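Local coordinates for protein putative phosphomannomutase (Thermus thermophilus, PDB 1TUO) that probably isomerises phosphorylated sugars by shifting the phosphate group between positions, as a magnesium-dependent member of the phosphohexose mutase family, at residues Glu158-Leu164 against Gly195-His199; Pro404-Leu408 against Leu454-Ala458; Glu425-Leu429 against Ile441-Gln446. All coordinates share one frame; numbering follows the deposited sequence.

Contact 1: residues Glu158-Leu164 against Gly195-His199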
loop_
_atom_site.group_PDB
_atom_site.type_symbol
_atom_site.label_atom_id
_atom_site.label_comp_id
_atom_site.label_asym_id
_atom_site.label_seq_id
_atom_site.Cartn_x
_atom_site.Cartn_y
_atom_site.Cartn_z
ATOM N N GLU A 158 9.867 12.166 13.704
ATOM C CA GLU A 158 10.996 11.603 14.435
ATOM C C GLU A 158 10.643 10.290 15.119
ATOM O O GLU A 158 11.408 9.329 15.057
ATOM C CB GLU A 158 11.503 12.600 15.479
ATOM C CG GLU A 158 12.211 13.817 14.901
ATOM C CD GLU A 158 13.535 13.476 14.244
ATOM O OE1 GLU A 158 13.529 12.987 13.094
ATOM O OE2 GLU A 158 14.588 13.694 14.885
ATOM N N ALA A 159 9.485 10.247 15.772
ATOM C CA ALA A 159 9.062 9.033 16.461
ATOM C C ALA A 159 8.838 7.903 15.458
ATOM O O ALA A 159 9.127 6.742 15.749
ATOM C CB ALA A 159 7.786 9.294 17.257
ATOM N N TYR A 160 8.313 8.249 14.286
ATOM C CA TYR A 160 8.072 7.262 13.237
ATOM C C TYR A 160 9.412 6.683 12.782
ATOM O O TYR A 160 9.536 5.478 12.567
ATOM C CB TYR A 160 7.346 7.918 12.060
ATOM C CG TYR A 160 7.126 7.008 10.864
ATOM C CD1 TYR A 160 6.393 5.818 10.980
ATOM C CD2 TYR A 160 7.651 7.337 9.615
ATOM C CE1 TYR A 160 6.194 4.978 9.870
ATOM C CE2 TYR A 160 7.457 6.510 8.508
ATOM C CZ TYR A 160 6.733 5.335 8.641
ATOM O OH TYR A 160 6.569 4.516 7.539
ATOM N N PHE A 161 10.413 7.544 12.641
ATOM C CA PHE A 161 11.733 7.088 12.224
ATOM C C PHE A 161 12.317 6.147 13.275
ATOM O O PHE A 161 12.932 5.132 12.943
ATOM C CB PHE A 161 12.677 8.276 12.002
ATOM C CG PHE A 161 12.322 9.131 10.811
ATOM C CD1 PHE A 161 11.748 8.570 9.671
ATOM C CD2 PHE A 161 12.594 10.495 10.818
ATOM C CE1 PHE A 161 11.451 9.357 8.559
ATOM C CE2 PHE A 161 12.303 11.290 9.711
ATOM C CZ PHE A 161 11.730 10.719 8.579
ATOM N N GLU A 162 12.124 6.485 14.547
ATOM C CA GLU A 162 12.624 5.640 15.625
ATOM C C GLU A 162 11.962 4.271 15.589
ATOM O O GLU A 162 12.594 3.258 15.874
ATOM C CB GLU A 162 12.374 6.301 16.984
ATOM C CG GLU A 162 13.408 7.345 17.343
ATOM C CD GLU A 162 14.794 6.741 17.501
ATOM O OE1 GLU A 162 15.712 7.145 16.759
ATOM O OE2 GLU A 162 14.963 5.858 18.369
ATOM N N ALA A 163 10.680 4.245 15.243
ATOM C CA ALA A 163 9.952 2.987 15.164
ATOM C C ALA A 163 10.510 2.145 14.017
ATOM O O ALA A 163 10.709 0.938 14.169
ATOM C CB ALA A 163 8.471 3.254 14.950
ATOM N N LEU A 164 10.756 2.790 12.875
ATOM C CA LEU A 164 11.294 2.104 11.701
ATOM C C LEU A 164 12.640 1.470 12.021
ATOM O O LEU A 164 12.887 0.309 11.688
ATOM C CB LEU A 164 11.466 3.085 10.533
ATOM C CG LEU A 164 10.196 3.589 9.838
ATOM C CD1 LEU A 164 10.562 4.618 8.782
ATOM C CD2 LEU A 164 9.457 2.413 9.205
ATOM N N GLY A 195 15.018 11.539 5.208
ATOM C CA GLY A 195 14.812 11.867 6.603
ATOM C C GLY A 195 15.228 10.739 7.531
ATOM O O GLY A 195 15.995 10.960 8.467
ATOM N N PHE A 196 14.733 9.532 7.274
ATOM C CA PHE A 196 15.069 8.383 8.111
ATOM C C PHE A 196 16.573 8.128 8.182
ATOM O O PHE A 196 17.121 7.886 9.258
ATOM C CB PHE A 196 14.400 7.109 7.596
ATOM C CG PHE A 196 14.928 5.858 8.241
ATOM C CD1 PHE A 196 14.520 5.492 9.519
ATOM C CD2 PHE A 196 15.890 5.082 7.598
ATOM C CE1 PHE A 196 15.064 4.373 10.149
ATOM C CE2 PHE A 196 16.443 3.961 8.218
ATOM C CZ PHE A 196 16.029 3.607 9.498
ATOM N N LEU A 197 17.224 8.154 7.026
ATOM C CA LEU A 197 18.658 7.908 6.952
ATOM C C LEU A 197 19.438 8.968 7.718
ATOM O O LEU A 197 20.356 8.649 8.482
ATOM C CB LEU A 197 19.107 7.875 5.491
ATOM C CG LEU A 197 18.551 6.704 4.673
ATOM C CD1 LEU A 197 18.870 6.906 3.198
ATOM C CD2 LEU A 197 19.137 5.389 5.180
ATOM N N ARG A 198 19.077 10.229 7.507
ATOM C CA ARG A 198 19.745 11.322 8.194
ATOM C C ARG A 198 19.491 11.160 9.687
ATOM O O ARG A 198 20.350 11.473 10.511
ATOM C CB ARG A 198 19.201 12.666 7.701
ATOM C CG ARG A 198 19.572 13.858 8.570
ATOM C CD ARG A 198 18.307 14.563 9.026
ATOM N NE ARG A 198 17.418 13.633 9.718
ATOM C CZ ARG A 198 16.115 13.827 9.892
ATOM N NH1 ARG A 198 15.533 14.925 9.422
ATOM N NH2 ARG A 198 15.393 12.921 10.539
ATOM N N HIS A 199 18.312 10.647 10.024
ATOM C CA HIS A 199 17.928 10.434 11.414
ATOM C C HIS A 199 18.824 9.423 12.129
ATOM O O HIS A 199 19.133 9.585 13.313
ATOM C CB HIS A 199 16.481 9.950 11.494
ATOM C CG HIS A 199 16.026 9.635 12.885
ATOM N ND1 HIS A 199 15.623 10.608 13.774
ATOM C CD2 HIS A 199 15.917 8.457 13.542
ATOM C CE1 HIS A 199 15.284 10.043 14.918
ATOM N NE2 HIS A 199 15.452 8.738 14.804
#

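Contact 2: residues Pro404-Leu408 against Leu454-Ala458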
loop_
_atom_site.group_PDB
_atom_site.type_symbol
_atom_site.label_atom_id
_atom_site.label_comp_id
_atom_site.label_asym_id
_atom_site.label_seq_id
_atom_site.Cartn_x
_atom_site.Cartn_y
_atom_site.Cartn_z
ATOM N N PRO A 404 -10.531 -23.047 -21.971
ATOM C CA PRO A 404 -9.096 -23.061 -22.275
ATOM C C PRO A 404 -8.705 -21.891 -23.176
ATOM O O PRO A 404 -9.452 -21.524 -24.081
ATOM C CB PRO A 404 -8.901 -24.415 -22.949
ATOM C CG PRO A 404 -10.217 -24.637 -23.634
ATOM C CD PRO A 404 -11.202 -24.216 -22.567
ATOM N N LEU A 405 -7.536 -21.309 -22.922
ATOM C CA LEU A 405 -7.062 -20.170 -23.702
ATOM C C LEU A 405 -5.670 -20.429 -24.267
ATOM O O LEU A 405 -4.818 -21.018 -23.601
ATOM C CB LEU A 405 -7.054 -18.914 -22.831
ATOM C CG LEU A 405 -8.378 -18.609 -22.123
ATOM C CD1 LEU A 405 -8.223 -17.361 -21.278
ATOM C CD2 LEU A 405 -9.488 -18.425 -23.150
ATOM N N ALA A 406 -5.441 -19.971 -25.494
ATOM C CA ALA A 406 -4.165 -20.197 -26.155
ATOM C C ALA A 406 -4.045 -21.711 -26.301
ATOM O O ALA A 406 -5.045 -22.389 -26.538
ATOM C CB ALA A 406 -3.021 -19.645 -25.320
ATOM N N GLY A 407 -2.840 -22.246 -26.156
ATOM C CA GLY A 407 -2.667 -23.681 -26.288
ATOM C C GLY A 407 -2.469 -24.358 -24.947
ATOM O O GLY A 407 -1.755 -25.360 -24.845
ATOM N N LEU A 408 -3.107 -23.813 -23.915
ATOM C CA LEU A 408 -2.977 -24.357 -22.568
ATOM C C LEU A 408 -4.165 -25.201 -22.118
ATOM O O LEU A 408 -5.324 -24.819 -22.294
ATOM C CB LEU A 408 -2.765 -23.220 -21.566
ATOM C CG LEU A 408 -1.671 -22.199 -21.889
ATOM C CD1 LEU A 408 -1.542 -21.228 -20.723
ATOM C CD2 LEU A 408 -0.348 -22.903 -22.143
ATOM N N LEU A 454 -2.532 -14.937 -23.654
ATOM C CA LEU A 454 -3.637 -15.291 -22.769
ATOM C C LEU A 454 -4.646 -14.161 -22.640
ATOM O O LEU A 454 -5.854 -14.390 -22.709
ATOM C CB LEU A 454 -3.112 -15.662 -21.382
ATOM C CG LEU A 454 -2.449 -17.034 -21.302
ATOM C CD1 LEU A 454 -1.767 -17.206 -19.951
ATOM C CD2 LEU A 454 -3.502 -18.110 -21.520
ATOM N N LEU A 455 -4.153 -12.945 -22.443
ATOM C CA LEU A 455 -5.032 -11.794 -22.310
ATOM C C LEU A 455 -5.826 -11.571 -23.590
ATOM O O LEU A 455 -7.001 -11.216 -23.543
ATOM C CB LEU A 455 -4.224 -10.540 -21.967
ATOM C CG LEU A 455 -3.746 -10.422 -20.514
ATOM C CD1 LEU A 455 -2.778 -9.263 -20.365
ATOM C CD2 LEU A 455 -4.949 -10.225 -19.606
ATOM N N GLU A 456 -5.187 -11.788 -24.736
ATOM C CA GLU A 456 -5.865 -11.608 -26.017
ATOM C C GLU A 456 -7.000 -12.609 -26.218
ATOM O O GLU A 456 -8.050 -12.261 -26.758
ATOM C CB GLU A 456 -4.865 -11.736 -27.172
ATOM C CG GLU A 456 -3.922 -10.549 -27.338
ATOM C CD GLU A 456 -4.654 -9.264 -27.684
ATOM O OE1 GLU A 456 -5.677 -9.334 -28.400
ATOM O OE2 GLU A 456 -4.199 -8.182 -27.253
ATOM N N GLU A 457 -6.791 -13.852 -25.797
ATOM C CA GLU A 457 -7.817 -14.878 -25.950
ATOM C C GLU A 457 -8.863 -14.761 -24.841
ATOM O O GLU A 457 -10.052 -14.977 -25.071
ATOM C CB GLU A 457 -7.191 -16.275 -25.916
ATOM C CG GLU A 457 -6.098 -16.527 -26.954
ATOM C CD GLU A 457 -6.605 -16.507 -28.387
ATOM O OE1 GLU A 457 -5.834 -16.903 -29.286
ATOM O OE2 GLU A 457 -7.762 -16.096 -28.619
ATOM N N ALA A 458 -8.416 -14.427 -23.633
ATOM C CA ALA A 458 -9.332 -14.283 -22.505
ATOM C C ALA A 458 -10.291 -13.127 -22.767
ATOM O O ALA A 458 -11.475 -13.192 -22.435
ATOM C CB ALA A 458 -8.547 -14.032 -21.222
#

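Contact 3: residues Glu425-Leu429 against Ile441-Gln446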
loop_
_atom_site.group_PDB
_atom_site.type_symbol
_atom_site.label_atom_id
_atom_site.label_comp_id
_atom_site.label_asym_id
_atom_site.label_seq_id
_atom_site.Cartn_x
_atom_site.Cartn_y
_atom_site.Cartn_z
ATOM N N GLU A 425 1.489 -23.948 -15.164
ATOM C CA GLU A 425 2.403 -22.829 -15.384
ATOM C C GLU A 425 1.737 -21.499 -15.769
ATOM O O GLU A 425 2.423 -20.546 -16.134
ATOM C CB GLU A 425 3.438 -23.210 -16.449
ATOM C CG GLU A 425 4.257 -24.446 -16.100
ATOM C CD GLU A 425 5.210 -24.850 -17.210
ATOM O OE1 GLU A 425 6.022 -24.000 -17.637
ATOM O OE2 GLU A 425 5.149 -26.015 -17.655
ATOM N N ALA A 426 0.410 -21.429 -15.688
ATOM C CA ALA A 426 -0.301 -20.193 -16.014
ATOM C C ALA A 426 -1.635 -20.073 -15.274
ATOM O O ALA A 426 -2.288 -21.074 -14.978
ATOM C CB ALA A 426 -0.528 -20.098 -17.518
ATOM N N TRP A 427 -2.026 -18.838 -14.975
ATOM C CA TRP A 427 -3.278 -18.567 -14.283
ATOM C C TRP A 427 -3.935 -17.313 -14.854
ATOM O O TRP A 427 -3.262 -16.325 -15.161
ATOM C CB TRP A 427 -3.030 -18.412 -12.765
ATOM C CG TRP A 427 -3.512 -17.106 -12.146
ATOM C CD1 TRP A 427 -4.747 -16.530 -12.288
ATOM C CD2 TRP A 427 -2.762 -16.226 -11.298
ATOM N NE1 TRP A 427 -4.807 -15.349 -11.593
ATOM C CE2 TRP A 427 -3.604 -15.137 -10.973
ATOM C CE3 TRP A 427 -1.459 -16.249 -10.780
ATOM C CZ2 TRP A 427 -3.187 -14.082 -10.158
ATOM C CZ3 TRP A 427 -1.046 -15.198 -9.967
ATOM C CH2 TRP A 427 -1.908 -14.131 -9.666
ATOM N N VAL A 428 -5.254 -17.366 -14.992
ATOM C CA VAL A 428 -6.027 -16.244 -15.505
ATOM C C VAL A 428 -7.173 -15.964 -14.544
ATOM O O VAL A 428 -8.018 -16.828 -14.306
ATOM C CB VAL A 428 -6.612 -16.552 -16.894
ATOM C CG1 VAL A 428 -7.385 -15.350 -17.403
ATOM C CG2 VAL A 428 -5.491 -16.920 -17.856
ATOM N N LEU A 429 -7.197 -14.753 -14.001
ATOM C CA LEU A 429 -8.222 -14.359 -13.044
ATOM C C LEU A 429 -9.139 -13.260 -13.560
ATOM O O LEU A 429 -8.672 -12.214 -14.012
ATOM C CB LEU A 429 -7.558 -13.883 -11.746
ATOM C CG LEU A 429 -8.448 -13.249 -10.669
ATOM C CD1 LEU A 429 -9.380 -14.303 -10.086
ATOM C CD2 LEU A 429 -7.576 -12.648 -9.573
ATOM N N ILE A 441 -8.856 -8.346 -15.654
ATOM C CA ILE A 441 -8.234 -9.626 -15.936
ATOM C C ILE A 441 -6.775 -9.597 -15.500
ATOM O O ILE A 441 -5.990 -8.762 -15.958
ATOM C CB ILE A 441 -8.329 -9.968 -17.445
ATOM C CG1 ILE A 441 -9.801 -9.977 -17.878
ATOM C CG2 ILE A 441 -7.698 -11.321 -17.718
ATOM C CD1 ILE A 441 -10.029 -10.347 -19.341
ATOM N N TYR A 442 -6.428 -10.501 -14.591
ATOM C CA TYR A 442 -5.065 -10.611 -14.078
ATOM C C TYR A 442 -4.477 -11.882 -14.667
ATOM O O TYR A 442 -5.111 -12.935 -14.626
ATOM C CB TYR A 442 -5.054 -10.744 -12.548
ATOM C CG TYR A 442 -5.912 -9.751 -11.796
ATOM C CD1 TYR A 442 -7.303 -9.805 -11.875
ATOM C CD2 TYR A 442 -5.334 -8.781 -10.975
ATOM C CE1 TYR A 442 -8.099 -8.923 -11.154
ATOM C CE2 TYR A 442 -6.123 -7.895 -10.249
ATOM C CZ TYR A 442 -7.504 -7.973 -10.344
ATOM O OH TYR A 442 -8.293 -7.110 -9.620
ATOM N N VAL A 443 -3.271 -11.793 -15.217
ATOM C CA VAL A 443 -2.647 -12.967 -15.801
ATOM C C VAL A 443 -1.199 -13.149 -15.396
ATOM O O VAL A 443 -0.407 -12.204 -15.421
ATOM C CB VAL A 443 -2.695 -12.938 -17.360
ATOM C CG1 VAL A 443 -1.891 -14.096 -17.932
ATOM C CG2 VAL A 443 -4.141 -13.038 -17.844
ATOM N N GLU A 444 -0.875 -14.376 -14.996
ATOM C CA GLU A 444 0.489 -14.739 -14.664
ATOM C C GLU A 444 0.825 -15.954 -15.516
ATOM O O GLU A 444 0.034 -16.900 -15.612
ATOM C CB GLU A 444 0.653 -15.105 -13.184
ATOM C CG GLU A 444 2.059 -15.620 -12.899
ATOM C CD GLU A 444 2.371 -15.750 -11.426
ATOM O OE1 GLU A 444 1.489 -16.208 -10.668
ATOM O OE2 GLU A 444 3.508 -15.408 -11.036
ATOM N N ALA A 445 1.994 -15.919 -16.149
ATOM C CA ALA A 445 2.449 -17.020 -16.987
ATOM C C ALA A 445 3.974 -17.040 -16.998
ATOM O O ALA A 445 4.615 -16.166 -16.411
ATOM C CB ALA A 445 1.901 -16.868 -18.407
ATOM N N GLN A 446 4.548 -18.026 -17.678
ATOM C CA GLN A 446 5.996 -18.180 -17.737
ATOM C C GLN A 446 6.747 -17.129 -18.553
ATOM O O GLN A 446 7.928 -16.890 -18.313
ATOM C CB GLN A 446 6.345 -19.572 -18.265
ATOM C CG GLN A 446 7.552 -20.210 -17.589
ATOM C CD GLN A 446 7.272 -20.633 -16.151
ATOM O OE1 GLN A 446 8.150 -21.161 -15.464
ATOM N NE2 GLN A 446 6.044 -20.406 -15.692
#

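Contact 1: residues Glu158-Leu164 against Gly195-His199
Phe-161 of helix 157-165 enters helix 192-199 as a knob into a hole lined by Gly-195, Phe-196, Arg-198 and His-199, a helix-helix packing in alpha/beta/alpha domain II. The two axes approach to 9.7 Å and cross at -75°. Phe-161 CB already lies over a face of the His-199 imidazole, 3.8 Å from the ring centroid, a CH-pi contact. Beyond CB, with CG beside the backbone N (chi1 -69°), the phenyl ring runs on toward the other helix. On one side Phe-161 CD1 meets Phe-196 CB at 3.7 Å, while on the other CD2 and CE2 reach Arg-198 NH2. At the tip, Phe-161 CZ is 3.5 Å from Phe-196 N, and Gly-195 C lies over the same ring face, so backbone rather than side chain forms the floor of the hole. Leu-164 CB packs obliquely on Phe-196 CE1.

The polar contacts of the two helices gather at His-199, which carries its imidazole between two glutamates one helical turn apart. His-199 NE2 donates to Glu-162 OE1 at a short 2.5 Å, using the anti lone pair of that oxygen, whereas ND1 makes a weak bond to Glu-158 OE1. Two carboxylates beside one imidazole would be expected to favour its protonated form. Glu-162 OE2 also pairs with Lys-165. Ala-159 and Ala-163, pointing away from helix 192-199, touch Phe-93 of helix 88-97, and Tyr-160 packs on Pro-89 and Ile-349. Glu-158 OE1 additionally forms a salt bridge with Arg-198 NH2 at 3.2 Å, the carboxylate and guanidinium planes standing 84° apart.

Contact 2: residues Pro404-Leu408 against Leu454-Ala458
Leu-405 O accepts a bond from Leu-408 N at 3.3 Å, closing a type II' beta turn, and meets Leu-454 CD2 of helix 448-459 at 3.8 Å; turn and helix both belong to the C-terminal domain. Ala-406 fills the second position of the turn with phi 63° and psi -143°, a pair that fits type II'. On the helix side, Ala-458 N donates to Leu-454 O at 2.7 Å, and this helical turn packs both residues against the loop. Between the two segments the contact is apolar. Leu-405 divides its side chain among three helix residues: CB meets both Leu-454 CD2 and Glu-457 CB, CD2 faces the Glu-457 carbonyl, and Leu-405 CD1 presses on Ala-458 CB at 3.3 Å. That last separation is tighter than usual van der Waals contact, as is the 3.5 Å from Leu-405 CD1 to Ala-458 CA. With CG beside the backbone N (chi1 -53°), the isobutyl group reaches toward the helix as well as Trp-421 and Tyr-423 of the sheet.

Leu-454 CD2 is the methyl that the turn shares. Ala-406 CB lies 4.1 Å from Leu-454 CD2, and Leu-408 arrives at about a right angle. At the outer margin the CB and CG of Glu-457 lie against Leu-405 CB and Ala-406 N, while its carboxylate pairs with Lys-460; Glu-457 CG is 3.8 Å from Ala-406 N. Deeper in, where Ala-426 also lies, Leu-408 CD1 stands 3.8 Å from Leu-454 CD2.

Contact 3: residues Glu425-Leu429 against Ile441-Gln446
Leu-429 N donates to Tyr-442 O at 2.8 Å with an almost straight N-H...O angle of 175°, and Tyr-442 N returns a bond to Leu-429 O at 2.9 Å. Two residues along, the exchange recurs: Trp-427 N to Glu-444 O at 2.9 Å and Glu-444 N to Trp-427 O at 3.1 Å. Between these hydrogen-bonded pairs sits the non-hydrogen-bonded pair Val-428 and Val-443, where CA-H groups point at the neighbouring carbonyls, as from Val-428 CA to Tyr-442 O. The strand axes lie 4.8 Å apart at 176°. This makes an antiparallel beta hairpin, its two strands the inner pair between 382-386 and 419-423 in the five-stranded sheet of the C-terminal domain.

The face with Trp-427, Leu-429, Tyr-442 and Glu-444 turns toward domain III. Glu-444 has CG anti to the backbone N (chi1 174°) and its chain extended beyond, putting its carboxylate within reach of Thr-294, Trp-295 N and His-381, all hydrogen-bond partners. Trp-427 lies beside it and forms a cation-pi pair with Lys-420. Further along, Leu-429 CD2 packs alongside Tyr-442 CD1 at 3.7 Å, while Leu-429 O meets the edge of the phenol ring. On the other face Val-428 CG1 touches both Val-443 CG2, at 4.0 Å, and Ile-441 CG2. Toward Glu-425 and Gln-446, Gln-446 OE1 accepts from Thr-380 N, and Glu-425 O and Gln-446 N stay buried without a partner, 3.6 Å apart.

From the N terminus, contact 1 comes first: it closes a loop of 30 residues that contains strand 180-183, and ties two helices of domain II. It ends well before contact 2 opens, the two centres lying about 48 Å apart on opposite sides of the chain's centre. Contact 2 joins the loop after strand 382-386 to helix 448-459, enclosing 45 residues. Contact 3 is nested inside that loop as a hairpin closing over 11 residues. Contacts 2 and 3 touch, with centres about 10 Å apart: Leu-455 CD2 packs on Val-443 CG2 at 3.4 Å, and Leu-408 CD1 on Ala-426 CB, so turn and helix cover one face of the sheet.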